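Local coordinates for p800 reaction center core protein (Heliobacterium modesticaldum, PDB 5V8K) that forms the core of a homodimeric photosynthetic reaction centre, holding bacteriochlorophyll g pigments in the membrane and binding a [4Fe-4S] cluster, at residues G282-F285 and M286-L290; T432-S436 and L437-F441. All blocks are in the same frame, centred on the assembly; numbering follows the deposited sequence.

Interaction 1 lies near the end of the long transmembrane helix 258-291, and interaction 2 lies where a loop turns into helix 437-447. Their centres are 15 Å apart, and they touch directly: A283 CB packs against L437 CD2 at 3.7 Å. Each meets a different bacteriochlorophyll g, interaction 1 through G282, A283 and M286, interaction 2 mainly through F441. Only interaction 2 also reaches the iron-sulfur cluster, where C433 SG binds FE1 at 2.4 Å. The loop and helix start of 432-441 thus run from cluster to pigment, with helix 258-291 packed alongside the first turn of helix 437-447.

Interaction 1 of 2, residues G282-F285 and M286-L290; sequences GAHF and MLRVL. With GBF (Bacteriochlorophyll g), chain T.
R288 folds back one helical turn and sets CG over one face of the H284 imidazole, 4.3 Å from the ring centroid in a CH-pi contact, offset toward the rim. The chain bends at chi3 (-69°), which brings NE to 3.4 Å from H284 CE1, with the guanidinium and ring planes 49° apart. Both polar ends then find the same acid, E201, which is hydrogen-bonded to H284 ND1 and forms a salt bridge with R288 NH2; D199 adds a second salt bridge. A leucine in place of R288 would probably leave E201 and D199 without their cationic mate. One residue on, V289 CG2 covers a face of the F285 ring, 4.3 Å from its centroid. H284 touches one bacteriochlorophyll g, while M286 and G282 meet a second (chain T): M286 CE reaches its CAA at 3.4 Å, and G282, lacking a side chain, lets the pigment's CMA come within 3.9 Å of its CA. Beneath these side chains runs ordinary helical bonding, such as M286 N to G282 O at 2.9 Å. F285 packs on helix 200-224, M286 and V289 on F304 of helix 303-307, and A283 and M286 on helix 376-401.

Interaction 2 of 2, residues T432-S436 and L437-F441; sequences TCSIS and LVDQF. With SF4 (iron/sulfur cluster), chain B; GBF (Bacteriochlorophyll g), chain C.
L437 opens the helix right after S436, its N-cap residue, and its side chain turns away from the loop into the neighbouring helices. V438 follows with CG1 at 3.8 Å from S436 OG, so a methyl group lies beside the capping hydroxyl. D439 meets the loop with both its backbone and its side chain. Its backbone N gives a weak capping bond to S436 OG at 3.4 Å, while that hydroxyl is also hydrogen-bonded to F422 O. CG lies beside D439's own backbone N (chi1 -69°), which turns the carboxylate back to the loop, where a water bridges the two residues, accepting from S436 N at 2.9 Å and donating to D439 OD2 at 2.8 Å. K579 forms a salt bridge with OD2, so this buried carboxylate is likely to be stabilised in its charged form; S434 OG is hydrogen-bonded to K579 NZ and to Q541 O of the second subunit, whose Y542 OH is hydrogen-bonded to D439 O. Q440 grips the loop twice. Its backbone N bonds to S436 O at 3.1 Å, and a bend at chi2 (-63°) swings the amide back so that NE2 meets S434 O at 3.2 Å, close to end-on to the carbonyl and in the amide's own plane. NE2 is shared with S545 of the second subunit. F441 looks the other way, one ring face under CMD of bacteriochlorophyll g (chain C), 3.5 Å from CE2. The capped helix start thus lies between C433, which binds the cluster, and F441, which meets the pigment. Around it, Q440 rests on helix 376-401 at P395 and R398, and L437 and F441 pack on helices 258-291 and 376-401.

Interaction 1 of 2, residues G282-F285 and M286-L290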
ATOM      1  N   GLY A 282      22.002  21.356  -3.435  1.00 40.19           N
ATOM      2  CA  GLY A 282      22.354  22.603  -2.793  1.00 41.40           C
ATOM      3  C   GLY A 282      22.602  22.389  -1.313  1.00 43.30           C
ATOM      4  O   GLY A 282      23.582  22.878  -0.756  1.00 43.38           O
ATOM      5  N   ALA A 283      21.725  21.613  -0.678  1.00 44.80           N
ATOM      6  CA  ALA A 283      21.879  21.263   0.728  1.00 47.69           C
ATOM      7  C   ALA A 283      23.169  20.491   0.962  1.00 46.10           C
ATOM      8  O   ALA A 283      23.857  20.700   1.967  1.00 49.68           O
ATOM      9  CB  ALA A 283      20.665  20.432   1.190  1.00 44.44           C
ATOM     10  N   HIS A 284      23.497  19.569   0.067  1.00 43.33           N
ATOM     11  CA  HIS A 284      24.736  18.818   0.215  1.00 44.49           C
ATOM     12  C   HIS A 284      25.944  19.734   0.075  1.00 47.76           C
ATOM     13  O   HIS A 284      26.939  19.581   0.793  1.00 48.48           O
ATOM     14  CB  HIS A 284      24.804  17.685  -0.812  1.00 43.16           C
ATOM     15  CG  HIS A 284      26.032  16.863  -0.676  1.00 48.55           C
ATOM     16  ND1 HIS A 284      27.064  16.924  -1.584  1.00 47.99           N
ATOM     17  CD2 HIS A 284      26.432  16.017   0.301  1.00 44.59           C
ATOM     18  CE1 HIS A 284      28.043  16.131  -1.183  1.00 47.85           C
ATOM     19  NE2 HIS A 284      27.691  15.578  -0.038  1.00 49.02           N
ATOM     20  N   PHE A 285      25.882  20.689  -0.847  1.00 51.49           N
ATOM     21  CA  PHE A 285      26.943  21.689  -0.943  1.00 50.64           C
ATOM     22  C   PHE A 285      27.066  22.478   0.361  1.00 54.62           C
ATOM     23  O   PHE A 285      28.174  22.660   0.892  1.00 53.30           O
ATOM     24  CB  PHE A 285      26.677  22.607  -2.146  1.00 50.37           C
ATOM     25  CG  PHE A 285      27.354  23.966  -2.051  1.00 54.92           C
ATOM     26  CD1 PHE A 285      28.704  24.128  -2.340  1.00 54.80           C
ATOM     27  CD2 PHE A 285      26.612  25.084  -1.702  1.00 54.17           C
ATOM     28  CE1 PHE A 285      29.303  25.409  -2.239  1.00 54.89           C
ATOM     29  CE2 PHE A 285      27.191  26.341  -1.615  1.00 55.90           C
ATOM     30  CZ  PHE A 285      28.534  26.506  -1.873  1.00 54.83           C
ATOM     31  N   MET A 286      25.934  22.928   0.914  1.00 54.78           N
ATOM     32  CA  MET A 286      25.994  23.669   2.171  1.00 57.16           C
ATOM     33  C   MET A 286      26.591  22.823   3.277  1.00 57.81           C
ATOM     34  O   MET A 286      27.379  23.312   4.091  1.00 57.83           O
ATOM     35  CB  MET A 286      24.603  24.143   2.583  1.00 55.34           C
ATOM     36  CG  MET A 286      24.034  25.161   1.654  1.00 57.98           C
ATOM     37  SD  MET A 286      22.254  25.109   1.800  1.00 63.07           S
ATOM     38  CE  MET A 286      21.911  26.809   1.656  1.00 63.86           C
ATOM     39  N   LEU A 287      26.219  21.551   3.326  1.00 48.92           N
ATOM     40  CA  LEU A 287      26.715  20.684   4.376  1.00 49.62           C
ATOM     41  C   LEU A 287      28.219  20.503   4.266  1.00 54.59           C
ATOM     42  O   LEU A 287      28.919  20.461   5.289  1.00 53.63           O
ATOM     43  CB  LEU A 287      25.985  19.346   4.307  1.00 48.28           C
ATOM     44  CG  LEU A 287      26.235  18.382   5.444  1.00 49.61           C
ATOM     45  CD1 LEU A 287      25.738  18.998   6.785  1.00 49.73           C
ATOM     46  CD2 LEU A 287      25.529  17.043   5.184  1.00 48.76           C
ATOM     47  N   ARG A 288      28.749  20.431   3.035  1.00 54.96           N
ATOM     48  CA  ARG A 288      30.201  20.366   2.870  1.00 55.70           C
ATOM     49  C   ARG A 288      30.856  21.664   3.316  1.00 59.93           C
ATOM     50  O   ARG A 288      31.945  21.642   3.903  1.00 59.22           O
ATOM     51  CB  ARG A 288      30.570  20.038   1.425  1.00 54.19           C
ATOM     52  CG  ARG A 288      30.224  18.595   1.065  1.00 53.00           C
ATOM     53  CD  ARG A 288      30.813  18.162  -0.268  1.00 55.29           C
ATOM     54  NE  ARG A 288      30.183  18.825  -1.424  1.00 57.10           N
ATOM     55  CZ  ARG A 288      30.734  19.807  -2.140  1.00 58.03           C
ATOM     56  NH1 ARG A 288      31.939  20.262  -1.851  1.00 61.39           N
ATOM     57  NH2 ARG A 288      30.080  20.333  -3.160  1.00 53.28           N
ATOM     58  N   VAL A 289      30.199  22.803   3.072  1.00 61.72           N
ATOM     59  CA  VAL A 289      30.698  24.061   3.613  1.00 62.71           C
ATOM     60  C   VAL A 289      30.804  23.975   5.135  1.00 68.73           C
ATOM     61  O   VAL A 289      31.809  24.376   5.735  1.00 66.20           O
ATOM     62  CB  VAL A 289      29.794  25.230   3.195  1.00 60.64           C
ATOM     63  CG1 VAL A 289      30.139  26.467   4.025  1.00 67.22           C
ATOM     64  CG2 VAL A 289      29.977  25.546   1.781  1.00 59.17           C
ATOM     65  N   LEU A 290      29.745  23.468   5.783  1.00 72.83           N
ATOM     66  CA  LEU A 290      29.705  23.412   7.240  1.00 73.44           C
ATOM     67  C   LEU A 290      30.667  22.381   7.808  1.00 78.69           C
ATOM     68  O   LEU A 290      31.010  22.460   8.994  1.00 80.95           O
ATOM     69  CB  LEU A 290      28.294  23.087   7.742  1.00 70.11           C
ATOM     70  CG  LEU A 290      27.134  24.019   7.408  1.00 68.99           C
ATOM     71  CD1 LEU A 290      25.835  23.330   7.794  1.00 68.89           C
ATOM     72  CD2 LEU A 290      27.247  25.310   8.136  1.00 69.52           C
TER
HETATM   73 MG   GBF T1018      16.218  27.259  -4.040  1.00 53.50          MG
HETATM   74  CHA GBF T1018      19.526  28.264  -3.441  1.00 48.29           C
HETATM   75  CHB GBF T1018      16.337  25.440  -1.282  1.00 44.24           C
HETATM   76  CHC GBF T1018      12.861  26.924  -4.538  1.00 47.60           C
HETATM   77  CHD GBF T1018      16.326  29.405  -6.961  1.00 48.78           C
HETATM   78  NA  GBF T1018      17.602  26.928  -2.666  1.00 58.43           N
HETATM   79  C1A GBF T1018      18.846  27.368  -2.461  1.00 47.25           C
HETATM   80  C2A GBF T1018      19.530  27.093  -1.169  1.00 48.02           C
HETATM   81  C3A GBF T1018      18.713  25.837  -0.842  1.00 56.40           C
HETATM   82  C4A GBF T1018      17.477  26.083  -1.649  1.00 45.41           C
HETATM   83  CMA GBF T1018      19.376  24.535  -1.278  1.00 50.85           C
HETATM   84  CAA GBF T1018      19.441  28.280  -0.181  1.00 49.73           C
HETATM   85  CBA GBF T1018      18.030  28.555   0.339  1.00 50.97           C
HETATM   86  CGA GBF T1018      18.096  29.670   1.361  1.00 66.88           C
HETATM   87  O1A GBF T1018      18.915  29.621   2.273  1.00 67.03           O
HETATM   88  O2A GBF T1018      16.855  30.393   1.576  1.00 76.92           O
HETATM   89  NB  GBF T1018      14.726  26.429  -2.917  1.00 43.67           N
HETATM   90  C1B GBF T1018      14.981  25.579  -1.893  1.00 43.32           C
HETATM   91  C2B GBF T1018      13.781  25.072  -1.454  1.00 47.61           C
HETATM   92  C3B GBF T1018      12.817  25.500  -2.350  1.00 45.27           C
HETATM   93  C4B GBF T1018      13.474  26.261  -3.345  1.00 50.78           C
HETATM   94  CMB GBF T1018      13.577  24.218  -0.221  1.00 41.87           C
HETATM   95  CAB GBF T1018      11.407  25.150  -2.131  1.00 46.30           C
HETATM   96  CBB GBF T1018      10.338  25.694  -2.669  1.00 48.98           C
HETATM   97  NC  GBF T1018      14.924  28.021  -5.431  1.00 51.99           N
HETATM   98  C1C GBF T1018      13.624  27.753  -5.509  1.00 48.56           C
HETATM   99  C2C GBF T1018      12.728  28.188  -6.617  1.00 48.31           C
HETATM  100  C3C GBF T1018      13.846  28.926  -7.184  1.00 51.55           C
HETATM  101  C4C GBF T1018      15.066  28.790  -6.535  1.00 50.30           C
HETATM  102  CMC GBF T1018      12.387  26.960  -7.501  1.00 45.78           C
HETATM  103  CAC GBF T1018      13.668  29.710  -8.423  1.00 52.30           C
HETATM  104  CBC GBF T1018      12.313  29.820  -9.076  1.00 50.91           C
HETATM  105  ND  GBF T1018      17.455  28.529  -5.008  1.00 53.26           N
HETATM  106  C1D GBF T1018      17.518  29.276  -6.108  1.00 51.36           C
HETATM  107  C2D GBF T1018      18.888  30.041  -6.527  1.00 55.09           C
HETATM  108  C3D GBF T1018      19.515  29.540  -5.381  1.00 53.92           C
HETATM  109  C4D GBF T1018      18.752  28.686  -4.526  1.00 47.82           C
HETATM  110  CMD GBF T1018      19.314  30.934  -7.632  1.00 57.40           C
HETATM  111  CAD GBF T1018      20.821  29.750  -4.717  1.00 51.71           C
HETATM  112  OBD GBF T1018      21.920  30.256  -5.124  1.00 56.37           O
HETATM  113  CBD GBF T1018      20.895  28.827  -3.527  1.00 52.50           C
HETATM  114  CGD GBF T1018      21.859  27.686  -3.686  1.00 55.74           C
HETATM  115  O1D GBF T1018      21.541  26.613  -4.171  1.00 54.41           O
HETATM  116  O2D GBF T1018      23.226  27.815  -3.283  1.00 57.12           O
HETATM  117  CED GBF T1018      24.181  27.292  -4.207  1.00 62.52           C
HETATM  118  C1  GBF T1018      16.558  31.122   2.763  1.00 79.34           C
HETATM  119  C2  GBF T1018      15.055  31.106   2.888  1.00 78.85           C
HETATM  120  C3  GBF T1018      14.266  31.916   2.167  1.00 79.22           C
HETATM  121  C4  GBF T1018      14.841  32.908   1.201  1.00 78.81           C
HETATM  122  C5  GBF T1018      12.764  31.830   2.327  1.00 79.14           C

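Interaction 2 of 2, residues T432-S436 and L437-F441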
ATOM      1  N   THR A 432      16.240   6.029  15.888  1.00 40.90           N
ATOM      2  CA  THR A 432      16.862   7.207  15.288  1.00 41.17           C
ATOM      3  C   THR A 432      16.919   7.155  13.760  1.00 41.69           C
ATOM      4  O   THR A 432      17.722   7.875  13.153  1.00 40.87           O
ATOM      5  CB  THR A 432      18.276   7.387  15.817  1.00 43.21           C
ATOM      6  OG1 THR A 432      19.050   6.224  15.514  1.00 42.87           O
ATOM      7  CG2 THR A 432      18.289   7.606  17.370  1.00 43.99           C
ATOM      8  N   CYS A 433      16.080   6.359  13.118  1.00 40.84           N
ATOM      9  CA  CYS A 433      16.207   6.199  11.684  1.00 41.99           C
ATOM     10  C   CYS A 433      15.836   7.459  10.918  1.00 42.17           C
ATOM     11  O   CYS A 433      14.814   8.094  11.187  1.00 40.11           O
ATOM     12  CB  CYS A 433      15.330   5.069  11.151  1.00 41.22           C
ATOM     13  SG  CYS A 433      14.343   4.082  12.257  1.00 42.47           S
ATOM     14  N   SER A 434      16.651   7.752   9.897  1.00 38.71           N
ATOM     15  CA  SER A 434      16.355   8.699   8.830  1.00 41.96           C
ATOM     16  C   SER A 434      16.321  10.151   9.278  1.00 42.96           C
ATOM     17  O   SER A 434      15.437  10.905   8.870  1.00 40.97           O
ATOM     18  CB  SER A 434      15.052   8.337   8.142  1.00 36.90           C
ATOM     19  OG  SER A 434      15.236   7.195   7.350  1.00 38.35           O
ATOM     20  N   ILE A 435      17.305  10.549  10.080  1.00 42.12           N
ATOM     21  CA  ILE A 435      17.576  11.954  10.338  1.00 44.19           C
ATOM     22  C   ILE A 435      18.614  12.588   9.394  1.00 47.43           C
ATOM     23  O   ILE A 435      18.768  13.827   9.400  1.00 42.12           O
ATOM     24  CB  ILE A 435      18.015  12.100  11.809  1.00 42.23           C
ATOM     25  CG1 ILE A 435      19.272  11.264  12.117  1.00 43.04           C
ATOM     26  CG2 ILE A 435      16.891  11.668  12.732  1.00 41.83           C
ATOM     27  CD1 ILE A 435      19.848  11.485  13.522  1.00 47.00           C
ATOM     28  N   SER A 436      19.285  11.805   8.546  1.00 41.15           N
ATOM     29  CA  SER A 436      20.311  12.377   7.687  1.00 43.29           C
ATOM     30  C   SER A 436      19.707  13.132   6.494  1.00 43.16           C
ATOM     31  O   SER A 436      18.517  13.036   6.177  1.00 39.94           O
ATOM     32  CB  SER A 436      21.244  11.289   7.159  1.00 42.03           C
ATOM     33  OG  SER A 436      20.567  10.512   6.196  1.00 44.02           O
ATOM     34  N   LEU A 437      20.586  13.883   5.834  1.00 42.70           N
ATOM     35  CA  LEU A 437      20.245  14.679   4.661  1.00 42.56           C
ATOM     36  C   LEU A 437      19.640  13.817   3.548  1.00 46.43           C
ATOM     37  O   LEU A 437      18.553  14.132   3.025  1.00 41.51           O
ATOM     38  CB  LEU A 437      21.511  15.432   4.203  1.00 43.57           C
ATOM     39  CG  LEU A 437      21.633  16.328   2.952  1.00 54.77           C
ATOM     40  CD1 LEU A 437      22.033  15.516   1.835  1.00 54.68           C
ATOM     41  CD2 LEU A 437      20.364  16.979   2.506  1.00 53.48           C
ATOM     42  N   VAL A 438      20.285  12.691   3.209  1.00 39.35           N
ATOM     43  CA  VAL A 438      19.777  11.900   2.085  1.00 40.10           C
ATOM     44  C   VAL A 438      18.441  11.242   2.452  1.00 39.89           C
ATOM     45  O   VAL A 438      17.567  11.056   1.594  1.00 39.68           O
ATOM     46  CB  VAL A 438      20.831  10.874   1.590  1.00 39.34           C
ATOM     47  CG1 VAL A 438      20.939   9.641   2.506  1.00 38.53           C
ATOM     48  CG2 VAL A 438      20.509  10.467   0.200  1.00 39.43           C
ATOM     49  N   ASP A 439      18.234  10.922   3.728  1.00 40.29           N
ATOM     50  CA  ASP A 439      16.985  10.271   4.103  1.00 40.67           C
ATOM     51  C   ASP A 439      15.815  11.262   4.059  1.00 38.43           C
ATOM     52  O   ASP A 439      14.688  10.874   3.761  1.00 38.03           O
ATOM     53  CB  ASP A 439      17.150   9.616   5.471  1.00 40.22           C
ATOM     54  CG  ASP A 439      18.105   8.399   5.440  1.00 42.89           C
ATOM     55  OD1 ASP A 439      18.343   7.825   4.337  1.00 43.57           O
ATOM     56  OD2 ASP A 439      18.616   8.008   6.515  1.00 45.14           O
ATOM     57  N   GLN A 440      16.088  12.556   4.243  1.00 37.19           N
ATOM     58  CA  GLN A 440      15.067  13.576   4.020  1.00 35.84           C
ATOM     59  C   GLN A 440      14.838  13.821   2.528  1.00 36.99           C
ATOM     60  O   GLN A 440      13.731  14.191   2.122  1.00 34.72           O
ATOM     61  CB  GLN A 440      15.445  14.880   4.720  1.00 36.97           C
ATOM     62  CG  GLN A 440      15.435  14.799   6.244  1.00 37.55           C
ATOM     63  CD  GLN A 440      14.039  14.503   6.789  1.00 38.50           C
ATOM     64  OE1 GLN A 440      13.061  15.190   6.461  1.00 37.78           O
ATOM     65  NE2 GLN A 440      13.934  13.456   7.589  1.00 36.61           N
ATOM     66  N   PHE A 441      15.868  13.646   1.701  1.00 37.32           N
ATOM     67  CA  PHE A 441      15.660  13.638   0.256  1.00 37.94           C
ATOM     68  C   PHE A 441      14.638  12.582  -0.148  1.00 34.68           C
ATOM     69  O   PHE A 441      13.686  12.877  -0.872  1.00 37.37           O
ATOM     70  CB  PHE A 441      16.982  13.410  -0.476  1.00 36.46           C
ATOM     71  CG  PHE A 441      16.792  12.954  -1.900  1.00 37.99           C
ATOM     72  CD1 PHE A 441      16.477  13.859  -2.879  1.00 35.94           C
ATOM     73  CD2 PHE A 441      16.862  11.622  -2.218  1.00 35.37           C
ATOM     74  CE1 PHE A 441      16.272  13.458  -4.180  1.00 35.55           C
ATOM     75  CE2 PHE A 441      16.639  11.173  -3.539  1.00 35.89           C
ATOM     76  CZ  PHE A 441      16.347  12.097  -4.530  1.00 38.85           C
TER
HETATM   77 FE1  SF4 B1029      15.714   2.097  12.670  0.50 42.02          FE
HETATM   78 FE2  SF4 B1029      18.418   1.672  12.264  0.50 42.97          FE
HETATM   79 FE3  SF4 B1029      16.649  -0.309  11.623  0.50 43.77          FE
HETATM   80 FE4  SF4 B1029      17.086   0.364  14.277  0.50 42.34          FE
HETATM   81  S1  SF4 B1029      18.658  -0.511  12.755  0.50 38.20           S
HETATM   82  S2  SF4 B1029      15.054   0.014  13.286  0.50 38.44           S
HETATM   83  S3  SF4 B1029      17.396   2.590  14.175  0.50 42.64           S
HETATM   84  S4  SF4 B1029      16.801   1.736  10.647  0.50 40.30           S
HETATM   85 MG   GBF C1021      22.564  13.913  -8.629  1.00 41.09          MG
HETATM   86  CHA GBF C1021      24.461  11.944  -6.388  1.00 39.00           C
HETATM   87  CHB GBF C1021      25.302  14.313 -10.454  1.00 41.02           C
HETATM   88  CHC GBF C1021      20.428  15.085 -11.096  1.00 35.78           C
HETATM   89  CHD GBF C1021      19.717  12.851  -6.749  1.00 36.15           C
HETATM   90  NA  GBF C1021      24.470  13.373  -8.405  1.00 45.03           N
HETATM   91  C1A GBF C1021      25.127  12.546  -7.585  1.00 43.56           C
HETATM   92  C2A GBF C1021      26.626  12.467  -7.696  1.00 47.14           C
HETATM   93  C3A GBF C1021      26.867  13.499  -8.799  1.00 46.19           C
HETATM   94  C4A GBF C1021      25.454  13.724  -9.252  1.00 41.72           C
HETATM   95  CMA GBF C1021      27.480  14.797  -8.285  1.00 42.61           C
HETATM   96  CAA GBF C1021      27.237  11.114  -8.044  1.00 47.80           C
HETATM   97  CBA GBF C1021      26.603  10.503  -9.285  1.00 50.96           C
HETATM   98  CGA GBF C1021      27.449   9.372  -9.829  1.00 59.84           C
HETATM   99  O1A GBF C1021      28.625   9.268  -9.518  1.00 66.52           O
HETATM  100  O2A GBF C1021      27.037   8.871 -11.119  1.00 62.93           O
HETATM  101  NB  GBF C1021      22.853  14.564 -10.543  1.00 39.57           N
HETATM  102  C1B GBF C1021      24.061  14.768 -11.115  1.00 42.07           C
HETATM  103  C2B GBF C1021      23.902  15.433 -12.333  1.00 44.26           C
HETATM  104  C3B GBF C1021      22.523  15.627 -12.506  1.00 43.10           C
HETATM  105  C4B GBF C1021      21.911  15.083 -11.350  1.00 43.23           C
HETATM  106  CMB GBF C1021      25.042  15.791 -13.265  1.00 40.98           C
HETATM  107  CAB GBF C1021      21.810  16.294 -13.637  1.00 43.84           C
HETATM  108  CBB GBF C1021      22.301  17.042 -14.628  1.00 38.86           C
HETATM  109  NC  GBF C1021      20.522  14.029  -8.808  1.00 45.53           N
HETATM  110  C1C GBF C1021      19.838  14.445  -9.879  1.00 36.93           C
HETATM  111  C2C GBF C1021      18.366  14.307 -10.044  1.00 41.25           C
HETATM  112  C3C GBF C1021      18.318  13.620  -8.748  1.00 43.44           C
HETATM  113  C4C GBF C1021      19.520  13.514  -8.058  1.00 41.75           C
HETATM  114  CMC GBF C1021      17.784  15.710 -10.025  1.00 39.62           C
HETATM  115  CAC GBF C1021      17.073  13.084  -8.153  1.00 37.86           C
HETATM  116  CBC GBF C1021      15.717  13.175  -8.796  1.00 37.68           C
HETATM  117  ND  GBF C1021      22.088  12.714  -7.079  1.00 40.23           N
HETATM  118  C1D GBF C1021      21.053  12.416  -6.319  1.00 39.81           C
HETATM  119  C2D GBF C1021      21.148  11.576  -4.956  1.00 42.02           C
HETATM  120  C3D GBF C1021      22.519  11.510  -5.147  1.00 37.83           C
HETATM  121  C4D GBF C1021      23.069  12.122  -6.318  1.00 42.56           C
HETATM  122  CMD GBF C1021      20.162  11.146  -3.909  1.00 40.96           C
HETATM  123  CAD GBF C1021      23.623  10.736  -4.540  1.00 43.37           C
HETATM  124  OBD GBF C1021      23.805  10.250  -3.390  1.00 41.14           O
HETATM  125  CBD GBF C1021      24.881  11.037  -5.296  1.00 42.24           C
HETATM  126  CGD GBF C1021      25.804  11.797  -4.434  1.00 44.39           C
HETATM  127  O1D GBF C1021      26.775  11.319  -3.882  1.00 47.34           O
HETATM  128  O2D GBF C1021      25.539  13.189  -4.293  1.00 50.06           O
HETATM  129  CED GBF C1021      26.100  13.818  -3.164  1.00 41.98           C
HETATM  130  C1  GBF C1021      27.295   7.523 -11.504  1.00 66.88           C
HETATM  131  C2  GBF C1021      26.693   7.291 -12.866  1.00 75.43           C
HETATM  132  C3  GBF C1021      27.421   7.367 -13.997  1.00 82.59           C
HETATM  133  C4  GBF C1021      28.904   7.680 -13.937  1.00 84.50           C
HETATM  134  C5  GBF C1021      26.693   7.120 -15.307  1.00 82.59           C
HETATM  135  C6  GBF C1021      27.612   6.503 -16.351  1.00 85.81           C
HETATM  136  C7  GBF C1021      26.791   5.922 -17.481  1.00 86.70           C
HETATM  137  C8  GBF C1021      26.994   4.684 -17.985  1.00 92.86           C
HETATM  138  C9  GBF C1021      28.083   3.790 -17.457  1.00 98.60           C
HETATM  139  C10 GBF C1021      26.162   4.151 -19.132  1.00 92.46           C
HETATM  140  C11 GBF C1021      24.668   4.336 -18.905  1.00 91.82           C
HETATM  141  C12 GBF C1021      23.974   4.561 -20.232  1.00 90.43           C
HETATM  142  C13 GBF C1021      22.639   4.629 -20.267  1.00 91.05           C
HETATM  143  C14 GBF C1021      21.884   4.477 -18.982  1.00 89.76           C
HETATM  144  C15 GBF C1021      21.898   4.852 -21.566  1.00 89.95           C
HETATM  145  O   HOH W   1      19.540   8.985   8.971  1.00 47.95           O